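Local coordinates for oxetanocin-like protein (Pyrococcus furiosus, PDB 1XX7) that probably hydrolyses 2'-deoxyribonucleoside 5'-phosphates to the nucleoside and phosphate, as a homodimeric metal-dependent phosphohydrolase of the HD-domain family, at residues Ile138-Tyr143 and Lys149-Phe154. Sequence-based numbering, arbitrary orientation.
Sequences IQAYEY and KNLSEF
Against residues 138-143, Leu151 makes its contact through one methyl, CD1, and its fit against Ala140 and Tyr143 illustrates how a chain that has just left a helix can pack back onto it. CD1 lies 3.6 Å from Tyr143 CB and 3.7 Å from Ala140 O, so it rests on the last turns of the helix between one side-chain stem and a backbone carbonyl. Leu151 has CG anti to its own carbonyl carbon (chi1 -53°) and CD1 extended beyond it (chi2 -171°), which carries this branch to the helix surface. Three residues on, within the 3-10 segment that starts at Ser152, Phe154 brings its CB to 3.9 Å from Ala140 CB. Ala140, the smallest side chain here, thus serves both partners. Tyr143 contributes only the base of its side chain; its ring leads away, with Gln139 NE2 over one face and OH hydrogen-bonded to Glu36 N. Trp27 of helix 25-30 touches Ala140, Leu151 and Phe154, completing the apolar cluster within the HD domain. The two segments are thus joined by van der Waals contact and burial, while polar bonds that place the loop, from Asn150 O and Glu153 OE2 to Lys30 NZ, go to helix 25-30.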
loop_
_atom_site.group_PDB
_atom_site.type_symbol
_atom_site.label_atom_id
_atom_site.label_comp_id
_atom_site.label_asym_id
_atom_site.label_seq_id
_atom_site.Cartn_x
_atom_site.Cartn_y
_atom_site.Cartn_z
ATOM N N ILE A 138 -14.467 -5.719 16.807
ATOM C CA ILE A 138 -14.114 -6.917 16.073
ATOM C C ILE A 138 -12.979 -6.622 15.086
ATOM O O ILE A 138 -12.100 -7.451 14.925
ATOM C CB ILE A 138 -15.334 -7.554 15.364
ATOM C CG1 ILE A 138 -16.343 -8.077 16.387
ATOM C CG2 ILE A 138 -14.889 -8.723 14.487
ATOM C CD1 ILE A 138 -17.772 -8.413 15.787
ATOM N N GLN A 139 -13.003 -5.439 14.467
ATOM C CA GLN A 139 -11.916 -4.996 13.609
ATOM C C GLN A 139 -10.600 -4.888 14.365
ATOM O O GLN A 139 -9.561 -5.244 13.831
ATOM C CB GLN A 139 -12.248 -3.666 12.920
ATOM C CG GLN A 139 -11.214 -3.269 11.832
ATOM C CD GLN A 139 -11.124 -4.308 10.746
ATOM O OE1 GLN A 139 -12.111 -4.565 10.043
ATOM N NE2 GLN A 139 -9.953 -4.951 10.621
ATOM N N ALA A 140 -10.668 -4.462 15.628
ATOM C CA ALA A 140 -9.488 -4.365 16.494
ATOM C C ALA A 140 -8.878 -5.731 16.749
ATOM O O ALA A 140 -7.662 -5.899 16.583
ATOM C CB ALA A 140 -9.810 -3.637 17.802
ATOM N N TYR A 141 -9.722 -6.709 17.040
ATOM C CA TYR A 141 -9.304 -8.107 17.143
ATOM C C TYR A 141 -8.672 -8.634 15.815
ATOM O O TYR A 141 -7.630 -9.265 15.811
ATOM C CB TYR A 141 -10.512 -8.950 17.584
ATOM C CG TYR A 141 -10.363 -10.421 17.319
ATOM C CD1 TYR A 141 -9.641 -11.245 18.200
ATOM C CD2 TYR A 141 -10.913 -10.986 16.184
ATOM C CE1 TYR A 141 -9.482 -12.586 17.949
ATOM C CE2 TYR A 141 -10.758 -12.352 15.911
ATOM C CZ TYR A 141 -10.051 -13.142 16.798
ATOM O OH TYR A 141 -9.900 -14.476 16.525
ATOM N N GLU A 142 -9.295 -8.334 14.679
ATOM C CA GLU A 142 -8.739 -8.729 13.379
ATOM C C GLU A 142 -7.395 -8.069 13.155
ATOM O O GLU A 142 -6.506 -8.718 12.665
ATOM C CB GLU A 142 -9.693 -8.370 12.240
ATOM C CG GLU A 142 -10.994 -9.187 12.338
ATOM C CD GLU A 142 -12.038 -8.749 11.378
ATOM O OE1 GLU A 142 -12.027 -9.171 10.210
ATOM O OE2 GLU A 142 -12.868 -7.968 11.772
ATOM N N TYR A 143 -7.235 -6.788 13.522
ATOM C CA TYR A 143 -5.946 -6.116 13.309
ATOM C C TYR A 143 -4.864 -6.650 14.246
ATOM O O TYR A 143 -3.744 -6.744 13.849
ATOM C CB TYR A 143 -6.031 -4.581 13.356
ATOM C CG TYR A 143 -6.619 -3.954 12.113
ATOM C CD1 TYR A 143 -6.347 -4.470 10.811
ATOM C CD2 TYR A 143 -7.434 -2.833 12.219
ATOM C CE1 TYR A 143 -6.944 -3.867 9.636
ATOM C CE2 TYR A 143 -7.967 -2.212 11.098
ATOM C CZ TYR A 143 -7.735 -2.738 9.807
ATOM O OH TYR A 143 -8.327 -2.085 8.777
ATOM N N LYS A 149 -0.223 -4.570 18.387
ATOM C CA LYS A 149 -0.139 -4.820 19.829
ATOM C C LYS A 149 -0.651 -3.645 20.678
ATOM O O LYS A 149 -0.542 -3.686 21.884
ATOM C CB LYS A 149 1.323 -5.132 20.235
ATOM C CG LYS A 149 1.841 -6.476 19.709
ATOM C CD LYS A 149 3.283 -6.753 20.198
ATOM N N ASN A 150 -1.196 -2.617 20.028
ATOM C CA ASN A 150 -1.463 -1.320 20.633
ATOM C C ASN A 150 -2.926 -0.841 20.504
ATOM O O ASN A 150 -3.202 0.347 20.526
ATOM C CB ASN A 150 -0.497 -0.285 20.037
ATOM C CG ASN A 150 -0.621 -0.121 18.470
ATOM O OD1 ASN A 150 -1.224 -0.934 17.743
ATOM N ND2 ASN A 150 -0.034 0.945 17.978
ATOM N N LEU A 151 -3.852 -1.781 20.390
ATOM C CA LEU A 151 -5.261 -1.502 20.147
ATOM C C LEU A 151 -6.196 -1.938 21.312
ATOM O O LEU A 151 -7.395 -2.010 21.119
ATOM C CB LEU A 151 -5.722 -2.275 18.890
ATOM C CG LEU A 151 -4.915 -2.094 17.606
ATOM C CD1 LEU A 151 -5.685 -2.760 16.466
ATOM C CD2 LEU A 151 -4.678 -0.598 17.283
ATOM N N SER A 152 -5.661 -2.224 22.500
ATOM C CA SER A 152 -6.485 -2.707 23.635
ATOM C C SER A 152 -7.581 -1.723 24.075
ATOM O O SER A 152 -8.650 -2.128 24.498
ATOM C CB SER A 152 -5.590 -3.016 24.845
ATOM O OG SER A 152 -5.056 -1.800 25.368
ATOM N N GLU A 153 -7.292 -0.438 23.987
ATOM C CA GLU A 153 -8.252 0.585 24.320
ATOM C C GLU A 153 -9.578 0.457 23.542
ATOM O O GLU A 153 -10.631 0.906 24.044
ATOM C CB GLU A 153 -7.661 1.974 24.036
ATOM C CG GLU A 153 -7.399 2.181 22.555
ATOM C CD GLU A 153 -6.798 3.509 22.221
ATOM O OE1 GLU A 153 -7.553 4.517 22.148
ATOM O OE2 GLU A 153 -5.575 3.538 21.998
ATOM N N PHE A 154 -9.534 -0.108 22.320
ATOM C CA PHE A 154 -10.715 -0.113 21.449
ATOM C C PHE A 154 -11.784 -1.037 22.010
ATOM O O PHE A 154 -12.966 -0.876 21.738
ATOM C CB PHE A 154 -10.344 -0.484 20.002
ATOM C CG PHE A 154 -9.661 0.622 19.269
ATOM C CD1 PHE A 154 -10.371 1.698 18.803
ATOM C CD2 PHE A 154 -8.289 0.618 19.095
ATOM C CE1 PHE A 154 -9.708 2.749 18.148
ATOM C CE2 PHE A 154 -7.648 1.645 18.431
ATOM C CZ PHE A 154 -8.339 2.694 17.962
#